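Local coordinates for protein 3-hydroxyacyl-CoA dehydrogenase (Burkholderia thailandensis, PDB 4XGN) that binds NAD and, as a short-chain dehydrogenase with a Rossmann fold, probably oxidises 3-hydroxyacyl-CoA to 3-ketoacyl-CoA, at residues A[190-194]-A[238-242]; A[13-17]-A[79-85]. All blocks are in the same frame, centred on the assembly; numbering follows the deposited sequence.

Contact 1 (A[190-194]-A[238-242])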
loop_
_atom_site.group_PDB
_atom_site.type_symbol
_atom_site.label_atom_id
_atom_site.label_comp_id
_atom_site.label_asym_id
_atom_site.label_seq_id
_atom_site.Cartn_x
_atom_site.Cartn_y
_atom_site.Cartn_z
ATOM N N ARG A 190 0.152 -21.559 6.243
ATOM C CA ARG A 190 0.567 -20.212 5.759
ATOM C C ARG A 190 -0.055 -19.885 4.398
ATOM O O ARG A 190 -0.328 -20.776 3.586
ATOM C CB ARG A 190 2.067 -20.074 5.727
ATOM C CG ARG A 190 2.656 -20.118 7.102
ATOM C CD ARG A 190 4.114 -19.751 7.146
ATOM N NE ARG A 190 4.930 -20.836 6.618
ATOM C CZ ARG A 190 5.563 -20.811 5.440
ATOM N NH1 ARG A 190 5.462 -19.790 4.586
ATOM N NH2 ARG A 190 6.310 -21.849 5.107
ATOM N N VAL A 191 -0.335 -18.602 4.185
ATOM C CA VAL A 191 -1.013 -18.140 2.979
ATOM C C VAL A 191 -0.254 -16.946 2.457
ATOM O O VAL A 191 -0.085 -15.927 3.188
ATOM C CB VAL A 191 -2.455 -17.744 3.298
ATOM C CG1 VAL A 191 -3.200 -17.292 2.050
ATOM C CG2 VAL A 191 -3.150 -18.906 4.039
ATOM N N MET A 192 0.212 -17.058 1.215
ATOM C CA MET A 192 1.019 -16.001 0.601
ATOM C C MET A 192 0.591 -15.772 -0.843
ATOM O O MET A 192 0.028 -16.671 -1.519
ATOM C CB MET A 192 2.492 -16.409 0.604
ATOM C CG MET A 192 3.202 -16.374 1.958
ATOM S SD MET A 192 3.499 -14.708 2.530
ATOM C CE MET A 192 4.520 -14.063 1.237
ATOM N N THR A 193 0.954 -14.592 -1.351
ATOM C CA THR A 193 0.703 -14.264 -2.742
ATOM C C THR A 193 1.973 -13.698 -3.394
ATOM O O THR A 193 2.682 -12.898 -2.765
ATOM C CB THR A 193 -0.482 -13.250 -2.826
ATOM O OG1 THR A 193 -1.655 -13.883 -2.283
ATOM C CG2 THR A 193 -0.736 -12.868 -4.264
ATOM N N ILE A 194 2.203 -14.068 -4.639
ATOM C CA ILE A 194 3.237 -13.514 -5.510
ATOM C C ILE A 194 2.507 -12.674 -6.556
ATOM O O ILE A 194 1.523 -13.136 -7.123
ATOM C CB ILE A 194 4.086 -14.612 -6.184
ATOM C CG1 ILE A 194 4.842 -15.439 -5.110
ATOM C CG2 ILE A 194 5.121 -13.971 -7.128
ATOM C CD1 ILE A 194 5.435 -16.764 -5.617
ATOM N N ILE A 238 9.012 -19.300 -0.211
ATOM C CA ILE A 238 7.829 -19.237 0.594
ATOM C C ILE A 238 7.530 -20.550 1.308
ATOM O O ILE A 238 7.236 -20.553 2.500
ATOM C CB ILE A 238 6.608 -18.776 -0.219
ATOM C CG1 ILE A 238 6.781 -17.321 -0.654
ATOM C CG2 ILE A 238 5.314 -19.064 0.581
ATOM C CD1 ILE A 238 5.859 -16.883 -1.777
ATOM N N PHE A 239 7.618 -21.680 0.596
ATOM C CA PHE A 239 7.503 -22.970 1.261
ATOM C C PHE A 239 8.519 -23.183 2.359
ATOM O O PHE A 239 8.136 -23.652 3.405
ATOM C CB PHE A 239 7.557 -24.133 0.243
ATOM C CG PHE A 239 6.338 -24.256 -0.654
ATOM C CD1 PHE A 239 5.069 -23.978 -0.203
ATOM C CD2 PHE A 239 6.480 -24.749 -1.950
ATOM C CE1 PHE A 239 3.961 -24.120 -1.047
ATOM C CE2 PHE A 239 5.391 -24.910 -2.796
ATOM C CZ PHE A 239 4.132 -24.579 -2.347
ATOM N N GLU A 240 9.770 -22.777 2.150
ATOM C CA GLU A 240 10.843 -23.043 3.107
ATOM C C GLU A 240 11.024 -22.001 4.201
ATOM O O GLU A 240 11.878 -22.200 5.057
ATOM C CB GLU A 240 12.153 -23.289 2.352
ATOM C CG GLU A 240 12.044 -24.510 1.423
ATOM C CD GLU A 240 13.307 -24.849 0.640
ATOM O OE1 GLU A 240 14.159 -23.966 0.384
ATOM O OE2 GLU A 240 13.445 -26.019 0.246
ATOM N N ASN A 241 10.290 -20.892 4.173
ATOM C CA ASN A 241 10.485 -19.846 5.180
ATOM C C ASN A 241 9.285 -19.764 6.106
ATOM O O ASN A 241 8.247 -19.218 5.740
ATOM C CB ASN A 241 10.802 -18.508 4.539
ATOM C CG ASN A 241 11.333 -17.498 5.535
ATOM O OD1 ASN A 241 10.947 -17.488 6.715
ATOM N ND2 ASN A 241 12.242 -16.647 5.064
ATOM N N PRO A 242 9.423 -20.281 7.329
ATOM C CA PRO A 242 8.279 -20.311 8.235
ATOM C C PRO A 242 7.697 -18.980 8.621
ATOM O O PRO A 242 6.574 -18.954 9.116
ATOM C CB PRO A 242 8.847 -21.016 9.462
ATOM C CG PRO A 242 9.944 -21.813 8.917
ATOM C CD PRO A 242 10.599 -20.872 7.991
#
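The polar half of this contact belongs to one side chain. R190 reaches from its strand to the last turn of the helix ending at E240, where backbone carbonyls lack a full set of amide partners. Its NH1 donates to I238 O at 2.8 Å, and NH2 donates to the same I238 O at 3.1 Å, so one oxygen takes both terminal nitrogens; a weak bond, 3.1 Å long but poorly angled, runs from NH2 to F239 O. Both carbonyls lie near the guanidinium plane, while P242 CA and N241 O sit over one of its faces. NH2 also forms a salt bridge with E144, and NH1 bonds to L244 O.

Further along the strand the contact turns apolar, and I238 meets every second residue: its CG2 lies 3.7 Å from M192 CG and its CD1 3.8 Å from I194 CG1. V191 and T193 point to the other face of the sheet.

N241 and P242 border the second subunit, N241 ND2 bonding to Q237 OE1 of its own chain and to E230 O of that subunit. Strand 189-196 runs between strands 146-151 and 248-251, with helix 228-240 packed across one face of this sheet, I238 also touching V149, and helix 164-184 taking V191 on the other.

Contact 2 (A[13-17]-A[79-85])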
loop_
_atom_site.group_PDB
_atom_site.type_symbol
_atom_site.label_atom_id
_atom_site.label_comp_id
_atom_site.label_asym_id
_atom_site.label_seq_id
_atom_site.Cartn_x
_atom_site.Cartn_y
_atom_site.Cartn_z
ATOM N N ASP A 13 9.518 -35.678 -1.239
ATOM C CA ASP A 13 8.512 -36.704 -0.978
ATOM C C ASP A 13 7.153 -36.212 -0.510
ATOM O O ASP A 13 6.268 -37.038 -0.293
ATOM C CB ASP A 13 9.052 -37.790 -0.001
ATOM C CG ASP A 13 10.290 -38.508 -0.530
ATOM O OD1 ASP A 13 10.301 -38.909 -1.739
ATOM O OD2 ASP A 13 11.223 -38.694 0.285
ATOM N N ASN A 14 6.925 -34.894 -0.449
ATOM C CA ASN A 14 5.612 -34.359 -0.127
ATOM C C ASN A 14 4.938 -33.954 -1.419
ATOM O O ASN A 14 5.598 -33.858 -2.475
ATOM C CB ASN A 14 5.705 -33.154 0.829
ATOM C CG ASN A 14 5.983 -33.592 2.261
ATOM O OD1 ASN A 14 5.336 -34.526 2.768
ATOM N ND2 ASN A 14 6.969 -32.982 2.884
ATOM N N VAL A 15 3.635 -33.705 -1.322
ATOM C CA VAL A 15 2.824 -33.430 -2.500
ATOM C C VAL A 15 2.445 -31.965 -2.650
ATOM O O VAL A 15 2.065 -31.318 -1.674
ATOM C CB VAL A 15 1.559 -34.321 -2.526
ATOM C CG1 VAL A 15 0.646 -34.009 -3.726
ATOM C CG2 VAL A 15 1.976 -35.779 -2.570
ATOM N N PHE A 16 2.520 -31.490 -3.899
ATOM C CA PHE A 16 2.195 -30.085 -4.258
ATOM C C PHE A 16 1.232 -30.074 -5.401
ATOM O O PHE A 16 1.501 -30.663 -6.456
ATOM C CB PHE A 16 3.462 -29.323 -4.638
ATOM C CG PHE A 16 4.421 -29.299 -3.534
ATOM C CD1 PHE A 16 5.262 -30.382 -3.332
ATOM C CD2 PHE A 16 4.358 -28.294 -2.553
ATOM C CE1 PHE A 16 6.101 -30.434 -2.241
ATOM C CE2 PHE A 16 5.210 -28.351 -1.456
ATOM C CZ PHE A 16 6.077 -29.419 -1.316
ATOM N N LEU A 17 0.105 -29.400 -5.160
ATOM C CA LEU A 17 -1.000 -29.273 -6.123
ATOM C C LEU A 17 -0.818 -27.929 -6.787
ATOM O O LEU A 17 -0.712 -26.906 -6.078
ATOM C CB LEU A 17 -2.348 -29.380 -5.423
ATOM C CG LEU A 17 -3.591 -29.080 -6.296
ATOM C CD1 LEU A 17 -3.687 -30.000 -7.498
ATOM C CD2 LEU A 17 -4.831 -29.223 -5.424
ATOM N N ALA A 79 -4.260 -35.407 -5.010
ATOM C CA ALA A 79 -3.081 -35.052 -4.219
ATOM C C ALA A 79 -2.995 -35.848 -2.918
ATOM O O ALA A 79 -1.929 -36.415 -2.620
ATOM C CB ALA A 79 -3.044 -33.559 -3.931
ATOM N N THR A 80 -4.100 -35.973 -2.181
ATOM C CA THR A 80 -4.035 -36.703 -0.897
ATOM C C THR A 80 -3.864 -38.226 -1.087
ATOM O O THR A 80 -3.253 -38.884 -0.258
ATOM C CB THR A 80 -5.204 -36.365 0.030
ATOM O OG1 THR A 80 -6.408 -36.803 -0.560
ATOM C CG2 THR A 80 -5.295 -34.856 0.263
ATOM N N LYS A 81 -4.345 -38.769 -2.203
ATOM C CA LYS A 81 -4.046 -40.163 -2.591
ATOM C C LYS A 81 -2.564 -40.339 -2.887
ATOM O O LYS A 81 -1.974 -41.356 -2.517
ATOM C CB LYS A 81 -4.848 -40.552 -3.841
ATOM C CG LYS A 81 -4.733 -42.031 -4.188
ATOM C CD LYS A 81 -5.434 -42.383 -5.486
ATOM C CE LYS A 81 -5.037 -43.805 -5.853
ATOM N NZ LYS A 81 -5.596 -44.139 -7.190
ATOM N N LEU A 82 -1.961 -39.348 -3.549
ATOM C CA LEU A 82 -0.535 -39.406 -3.918
ATOM C C LEU A 82 0.428 -39.369 -2.725
ATOM O O LEU A 82 1.472 -40.036 -2.765
ATOM C CB LEU A 82 -0.194 -38.334 -4.966
ATOM C CG LEU A 82 1.173 -38.323 -5.616
ATOM C CD1 LEU A 82 1.428 -39.592 -6.399
ATOM C CD2 LEU A 82 1.323 -37.153 -6.542
ATOM N N GLY A 83 0.056 -38.674 -1.665
ATOM C CA GLY A 83 0.907 -38.495 -0.509
ATOM C C GLY A 83 0.394 -37.378 0.374
ATOM O O GLY A 83 -0.798 -37.056 0.330
ATOM N N THR A 84 1.267 -36.787 1.164
ATOM C CA THR A 84 0.842 -35.755 2.106
ATOM C C THR A 84 0.875 -34.408 1.386
ATOM O O THR A 84 1.923 -33.950 0.941
ATOM C CB THR A 84 1.728 -35.726 3.364
ATOM O OG1 THR A 84 1.646 -37.015 3.964
ATOM C CG2 THR A 84 1.232 -34.663 4.364
ATOM N N LEU A 85 -0.299 -33.803 1.256
ATOM C CA LEU A 85 -0.437 -32.550 0.502
ATOM C C LEU A 85 0.111 -31.447 1.398
ATOM O O LEU A 85 -0.489 -31.185 2.431
ATOM C CB LEU A 85 -1.887 -32.304 0.181
ATOM C CG LEU A 85 -2.260 -30.927 -0.422
ATOM C CD1 LEU A 85 -1.506 -30.657 -1.731
ATOM C CD2 LEU A 85 -3.771 -30.779 -0.580
HETATM O O HOH W 1 3.957 -37.625 0.934
#
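V15 is the apolar centre. Its CG1 packs 3.7 Å from A79 CB and its CG2 lies 4.0 Å from L82 CG, so the two methyls fit against the inner side of the last helical turn. L17, two residues on and facing the same way, extends the patch: L17 CB is 4.0 Å from L85 CD1 and 4.5 Å from A79 CB.

Where the helix ends, G83 comes close, its CA 3.6 Å from V15 CG2. G83 has positive phi, and a CB here would clash with that methyl, so glycine suits both the backbone turn and the tight packing.

The chain then swings into the sheet beside V15. V15 N donates to T84 O at 2.8 Å, V15 and L85 pair as parallel neighbours with CA atoms 4.5 Å apart, and L85 CA makes a CH···O contact with V15 O at 3.5 Å. At the outer edge a water bridges the segments, donating to D13 O at 2.7 Å and accepting from T84 N at 2.8 Å. N14 OD1 lies 3.8 Å from T84 CB, while N14 ND2 bonds to E10 O.

A helix turning through glycine into a parallel strand beside the first strand is part of the right-handed beta-alpha-beta crossover of a Rossmann fold: helix 69-82 follows strand 60-63 and leads into strand 85-90, bringing the chain back to the middle of the 3-2-1-4-5-6-7 sheet.

Both contacts build on the same seven-stranded parallel sheet, and their centres are about 17 Å apart. Contact 2 joins strand 15-19 to the end of helix 69-82 and the start of strand 85-90; strand 146-151 lies between strand 85-90 and strand 189-196 of contact 1. Along the chain, contact 2 is complete before contact 1 begins. They nevertheless touch: F16 points away from the V15 and L17 face, and its CD2 meets F239 CE2 at 3.5 Å, with the ring planes inclined at about 45°. Helix 228-240 thus reaches the first strand as well. Neither contact sits directly on the cofactor: the side chain of I194 is about 8 Å from the bound NAD, and that of L17 about 10 Å.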